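Local coordinates for protein alpha,alpha-trehalose-phosphate synthase (UDP-forming) (Burkholderia xenovorans, PDB 5V0T) that belongs to glycosyltransferase family 20 and has the two-domain GT-B fold, with UDP and 6-O-phosphono-alpha-D-glucopyranose bound in this model, at residues 46-51 against 124-129; 300-305 against 337-342. All blocks are in the same frame, centred on the assembly; numbering follows the deposited sequence.

Overall arrangement
From the N terminus the chain forms strand 12-16 and helix 31-43 and then reaches strand 45-48, the first half of contact 1. That contact closes at the end of helix 109-126, after 72 intervening residues. It ties the larger mixed sheet to a helix that packs on it. Contact 2 opens much later, in the loop between helix 284-297 and strand 305-310, and closes at the end of helix 319-339. It joins neighbouring connections of the six-stranded parallel sheet. The two contacts follow in series and neither nest nor cross. They lie on opposite sides of the chain's centre. The nearest atoms of contact 1 and contact 2 are about 35 Å apart.

Contact 1 of 2, residues 46-51 against 124-129; sequences MWFGWS and QQLVPL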
# COMPACT_ATOMS: atom_id res chain seq x y z
N MET A 46 15.75 -4.86 14.06
CA MET A 46 15.34 -6.21 13.72
C MET A 46 14.05 -6.15 12.92
O MET A 46 13.16 -5.34 13.22
CB MET A 46 15.12 -7.08 14.97
CG MET A 46 14.49 -8.43 14.68
SD MET A 46 14.40 -9.47 16.16
CE MET A 46 16.12 -9.93 16.35
N TRP A 47 13.96 -7.00 11.90
CA TRP A 47 12.74 -7.18 11.12
C TRP A 47 12.33 -8.64 11.27
O TRP A 47 13.00 -9.54 10.76
CB TRP A 47 12.96 -6.79 9.65
CG TRP A 47 11.66 -6.61 8.88
CD1 TRP A 47 10.42 -7.01 9.26
CD2 TRP A 47 11.51 -5.97 7.61
NE1 TRP A 47 9.49 -6.68 8.30
CE2 TRP A 47 10.14 -6.04 7.27
CE3 TRP A 47 12.40 -5.37 6.72
CZ2 TRP A 47 9.64 -5.50 6.09
CZ3 TRP A 47 11.90 -4.83 5.54
CH2 TRP A 47 10.53 -4.91 5.23
N PHE A 48 11.23 -8.86 11.98
CA PHE A 48 10.69 -10.19 12.24
C PHE A 48 9.42 -10.39 11.43
O PHE A 48 8.55 -9.52 11.40
CB PHE A 48 10.38 -10.34 13.74
CG PHE A 48 9.61 -11.59 14.08
CD1 PHE A 48 10.28 -12.76 14.39
CD2 PHE A 48 8.22 -11.57 14.15
CE1 PHE A 48 9.58 -13.91 14.74
CE2 PHE A 48 7.51 -12.72 14.48
CZ PHE A 48 8.19 -13.89 14.78
N GLY A 49 9.29 -11.56 10.80
CA GLY A 49 8.04 -11.88 10.13
C GLY A 49 8.12 -13.16 9.33
O GLY A 49 8.99 -14.01 9.56
N TRP A 50 7.18 -13.30 8.41
CA TRP A 50 7.09 -14.48 7.56
C TRP A 50 8.19 -14.49 6.51
O TRP A 50 8.49 -13.46 5.90
CB TRP A 50 5.70 -14.52 6.91
CG TRP A 50 5.41 -15.65 5.97
CD1 TRP A 50 5.73 -16.97 6.12
CD2 TRP A 50 4.70 -15.54 4.73
NE1 TRP A 50 5.27 -17.69 5.04
CE2 TRP A 50 4.62 -16.84 4.18
CE3 TRP A 50 4.12 -14.47 4.04
CZ2 TRP A 50 3.99 -17.10 2.96
CZ3 TRP A 50 3.48 -14.73 2.82
CH2 TRP A 50 3.43 -16.03 2.29
N SER A 51 8.81 -15.65 6.31
CA SER A 51 9.82 -15.81 5.27
C SER A 51 9.24 -15.83 3.87
O SER A 51 9.99 -15.73 2.90
CB SER A 51 10.59 -17.12 5.48
OG SER A 51 9.73 -18.22 5.21
N GLN A 124 5.01 -16.02 20.12
CA GLN A 124 5.87 -16.94 20.87
C GLN A 124 7.25 -17.08 20.24
O GLN A 124 8.25 -17.25 20.94
CB GLN A 124 5.23 -18.33 20.98
CG GLN A 124 4.24 -18.51 22.12
CD GLN A 124 4.72 -17.93 23.44
OE1 GLN A 124 5.87 -18.11 23.84
NE2 GLN A 124 3.83 -17.22 24.12
N GLN A 125 7.32 -17.04 18.91
CA GLN A 125 8.61 -17.11 18.25
C GLN A 125 9.42 -15.85 18.51
O GLN A 125 10.66 -15.91 18.61
CB GLN A 125 8.42 -17.33 16.75
CG GLN A 125 7.67 -18.59 16.38
CD GLN A 125 8.30 -19.83 16.97
OE1 GLN A 125 7.62 -20.64 17.60
NE2 GLN A 125 9.61 -19.99 16.78
N LEU A 126 8.76 -14.70 18.63
CA LEU A 126 9.47 -13.44 18.84
C LEU A 126 10.00 -13.32 20.27
O LEU A 126 11.12 -12.81 20.47
CB LEU A 126 8.55 -12.26 18.49
CG LEU A 126 9.12 -10.86 18.73
CD1 LEU A 126 10.34 -10.64 17.84
CD2 LEU A 126 8.05 -9.76 18.54
N VAL A 127 9.24 -13.79 21.27
CA VAL A 127 9.59 -13.53 22.67
C VAL A 127 11.05 -13.85 22.99
O VAL A 127 11.72 -13.00 23.59
CB VAL A 127 8.61 -14.26 23.61
CG1 VAL A 127 9.17 -14.30 25.05
CG2 VAL A 127 7.24 -13.56 23.57
N PRO A 128 11.61 -15.02 22.63
CA PRO A 128 13.00 -15.31 23.02
C PRO A 128 14.01 -14.34 22.43
O PRO A 128 15.13 -14.27 22.94
CB PRO A 128 13.23 -16.73 22.49
CG PRO A 128 11.88 -17.30 22.31
CD PRO A 128 11.00 -16.15 21.92
N LEU A 129 13.67 -13.59 21.39
CA LEU A 129 14.61 -12.68 20.77
C LEU A 129 14.58 -11.29 21.38
O LEU A 129 15.44 -10.46 21.06
CB LEU A 129 14.33 -12.58 19.28
CG LEU A 129 14.35 -13.92 18.54
CD1 LEU A 129 13.71 -13.77 17.18
CD2 LEU A 129 15.80 -14.40 18.42
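Phe-48 meets Leu-126 ring face to side chain. Leu-126 CB sits over the middle of the ring, 4.1 Å from the centroid of Phe-48 and 11° off the ring normal. This is a CH-pi contact. Leu-126 CD1 reaches over the same ring to the CG end, 3.9 Å from Phe-48 CG. The leucine therefore spans the aromatic face from centre to root. Phe-48 holds CG opposite its own N (chi1 171°), which sends the ring from strand 45-48 to the end of helix 109-126. At the far edge, Gln-125 CB lies near the ring plane, 4.0 Å from Phe-48 CZ. A second, looser touch joins Met-46 CE and Leu-129 CB at 4.3 Å. Met-46 is extended through chi1 and chi2, and its turn at chi3 (-74°) brings CE toward Leu-129. Val-15 of the adjacent parallel strand 12-16 touches both Phe-48 and Leu-126. This is helix-on-sheet packing in a Rossmann-like domain of the GT-B fold. The side chain of Phe-48 is about 14 Å from the bound 6-O-phosphono-alpha-D-glucopyranose. No hydrogen bond crosses the contact, so cohesion probably rests on dispersion and on the burial of apolar side chains.

Contact 2 of 2, residues 300-305 against 337-342; sequences AQRNKV and GRFAEL
Arg-302 and Phe-339 make the aromatic part of the contact. The ring of Phe-339 turns its edge to the guanidinium of Arg-302, which offers a face. Phe-339 CE1 lies 3.6 Å above the guanidinium plane of Arg-302, over the outer part of the group, not its centre. The nearest pair is Arg-302 NE and Phe-339 CE1 at 3.7 Å. The two planes are 60° apart, so the groups do not stack. Arg-302 reaches this place with its chain extended from CG to NE. The other flank of the phenylalanine meets Arg-338, whose guanidinium has Phe-339 CE2 over one face.

The segments join two helix-strand connections of the parallel sheet in a Rossmann-like domain of the GT-B fold. Residues 300-305 lead from helix 284-297 into strand 305-310. Residues 337-342 end helix 319-339, and the chain gives up helical phi/psi from Ala-340 on.

The polar ends bond outside the pair. Arg-302 NE donates to Leu-295 O, and its NH2 makes a weak bond to Glu-296 O. These bonds to helix 284-297 help fix the guanidinium beside the ring. Arg-338 NH1 forms salt bridges with Glu-292 and Glu-296 of that helix. Asn-303 ND2 is hydrogen-bonded to Asp-343 OD1.

The remaining touch is van der Waals. Asn-303 ND2 comes 4.2 Å from Glu-341 CG, a methylene carbon. The amide plane of Asn-303 and the carboxylate plane of Glu-341 are nearly parallel, 15° apart.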
# COMPACT_ATOMS: atom_id res chain seq x y z
N ALA A 300 -8.22 12.54 -32.13
CA ALA A 300 -6.84 13.00 -32.23
C ALA A 300 -5.90 12.23 -31.32
O ALA A 300 -4.69 12.22 -31.58
CB ALA A 300 -6.76 14.50 -31.94
N GLN A 301 -6.41 11.57 -30.28
CA GLN A 301 -5.55 10.79 -29.40
C GLN A 301 -5.20 9.42 -29.98
O GLN A 301 -4.22 8.81 -29.53
CB GLN A 301 -6.19 10.61 -28.02
CG GLN A 301 -6.25 11.86 -27.15
CD GLN A 301 -4.88 12.40 -26.77
OE1 GLN A 301 -3.86 11.71 -26.88
NE2 GLN A 301 -4.84 13.66 -26.33
N ARG A 302 -5.97 8.93 -30.94
CA ARG A 302 -5.73 7.59 -31.48
C ARG A 302 -4.40 7.56 -32.21
O ARG A 302 -4.06 8.49 -32.95
CB ARG A 302 -6.88 7.18 -32.40
CG ARG A 302 -8.22 7.04 -31.64
CD ARG A 302 -9.38 6.86 -32.59
NE ARG A 302 -10.65 7.15 -31.93
CZ ARG A 302 -11.83 7.13 -32.53
NH1 ARG A 302 -11.92 6.84 -33.82
NH2 ARG A 302 -12.93 7.42 -31.84
N ASN A 303 -3.62 6.51 -31.97
CA ASN A 303 -2.27 6.31 -32.50
C ASN A 303 -1.30 7.38 -32.01
O ASN A 303 -0.17 7.45 -32.51
CB ASN A 303 -2.26 6.23 -34.04
CG ASN A 303 -1.31 5.16 -34.57
OD1 ASN A 303 -0.37 4.76 -33.88
ND2 ASN A 303 -1.55 4.69 -35.80
N LYS A 304 -1.69 8.22 -31.05
CA LYS A 304 -0.80 9.25 -30.51
C LYS A 304 -0.49 9.05 -29.03
O LYS A 304 0.24 9.86 -28.45
CB LYS A 304 -1.41 10.65 -30.71
CG LYS A 304 -1.74 10.95 -32.17
CD LYS A 304 -0.56 10.63 -33.06
CE LYS A 304 -0.74 11.18 -34.47
NZ LYS A 304 -0.47 12.64 -34.54
N VAL A 305 -1.02 8.01 -28.40
CA VAL A 305 -0.76 7.73 -27.00
C VAL A 305 -0.90 6.23 -26.80
O VAL A 305 -1.64 5.56 -27.52
CB VAL A 305 -1.73 8.52 -26.08
CG1 VAL A 305 -3.18 8.17 -26.39
CG2 VAL A 305 -1.43 8.28 -24.58
N GLY A 337 -8.78 -4.51 -29.34
CA GLY A 337 -9.44 -4.92 -30.57
C GLY A 337 -10.19 -3.79 -31.25
O GLY A 337 -10.25 -3.72 -32.48
N ARG A 338 -10.80 -2.91 -30.46
CA ARG A 338 -11.60 -1.84 -31.04
C ARG A 338 -10.75 -0.75 -31.67
O ARG A 338 -11.15 -0.15 -32.67
CB ARG A 338 -12.51 -1.20 -29.98
CG ARG A 338 -13.63 -2.07 -29.43
CD ARG A 338 -14.44 -1.24 -28.43
NE ARG A 338 -15.18 -0.19 -29.13
CZ ARG A 338 -15.63 0.93 -28.56
NH1 ARG A 338 -15.42 1.17 -27.28
NH2 ARG A 338 -16.31 1.81 -29.31
N PHE A 339 -9.60 -0.44 -31.10
CA PHE A 339 -8.86 0.75 -31.48
C PHE A 339 -7.49 0.50 -32.10
O PHE A 339 -6.92 1.43 -32.67
CB PHE A 339 -8.72 1.69 -30.27
CG PHE A 339 -10.03 2.32 -29.87
CD1 PHE A 339 -10.52 3.41 -30.57
CD2 PHE A 339 -10.77 1.81 -28.82
CE1 PHE A 339 -11.72 3.99 -30.23
CE2 PHE A 339 -11.99 2.39 -28.47
CZ PHE A 339 -12.46 3.48 -29.17
N ALA A 340 -6.96 -0.71 -32.01
CA ALA A 340 -5.63 -0.99 -32.55
C ALA A 340 -5.54 -0.73 -34.05
O ALA A 340 -6.53 -0.79 -34.79
CB ALA A 340 -5.22 -2.43 -32.26
N GLU A 341 -4.33 -0.43 -34.50
CA GLU A 341 -3.97 -0.37 -35.90
C GLU A 341 -2.78 -1.29 -36.10
O GLU A 341 -2.21 -1.79 -35.13
CB GLU A 341 -3.66 1.08 -36.34
CG GLU A 341 -4.79 2.06 -36.01
CD GLU A 341 -5.97 1.96 -36.96
OE1 GLU A 341 -6.97 2.70 -36.77
OE2 GLU A 341 -5.91 1.16 -37.92
N LEU A 342 -2.41 -1.53 -37.36
CA LEU A 342 -1.28 -2.42 -37.64
C LEU A 342 -0.01 -2.00 -36.92
O LEU A 342 0.84 -2.85 -36.64
CB LEU A 342 -1.00 -2.47 -39.14
CG LEU A 342 -2.10 -3.03 -40.05
CD1 LEU A 342 -1.67 -2.92 -41.48
CD2 LEU A 342 -2.39 -4.49 -39.68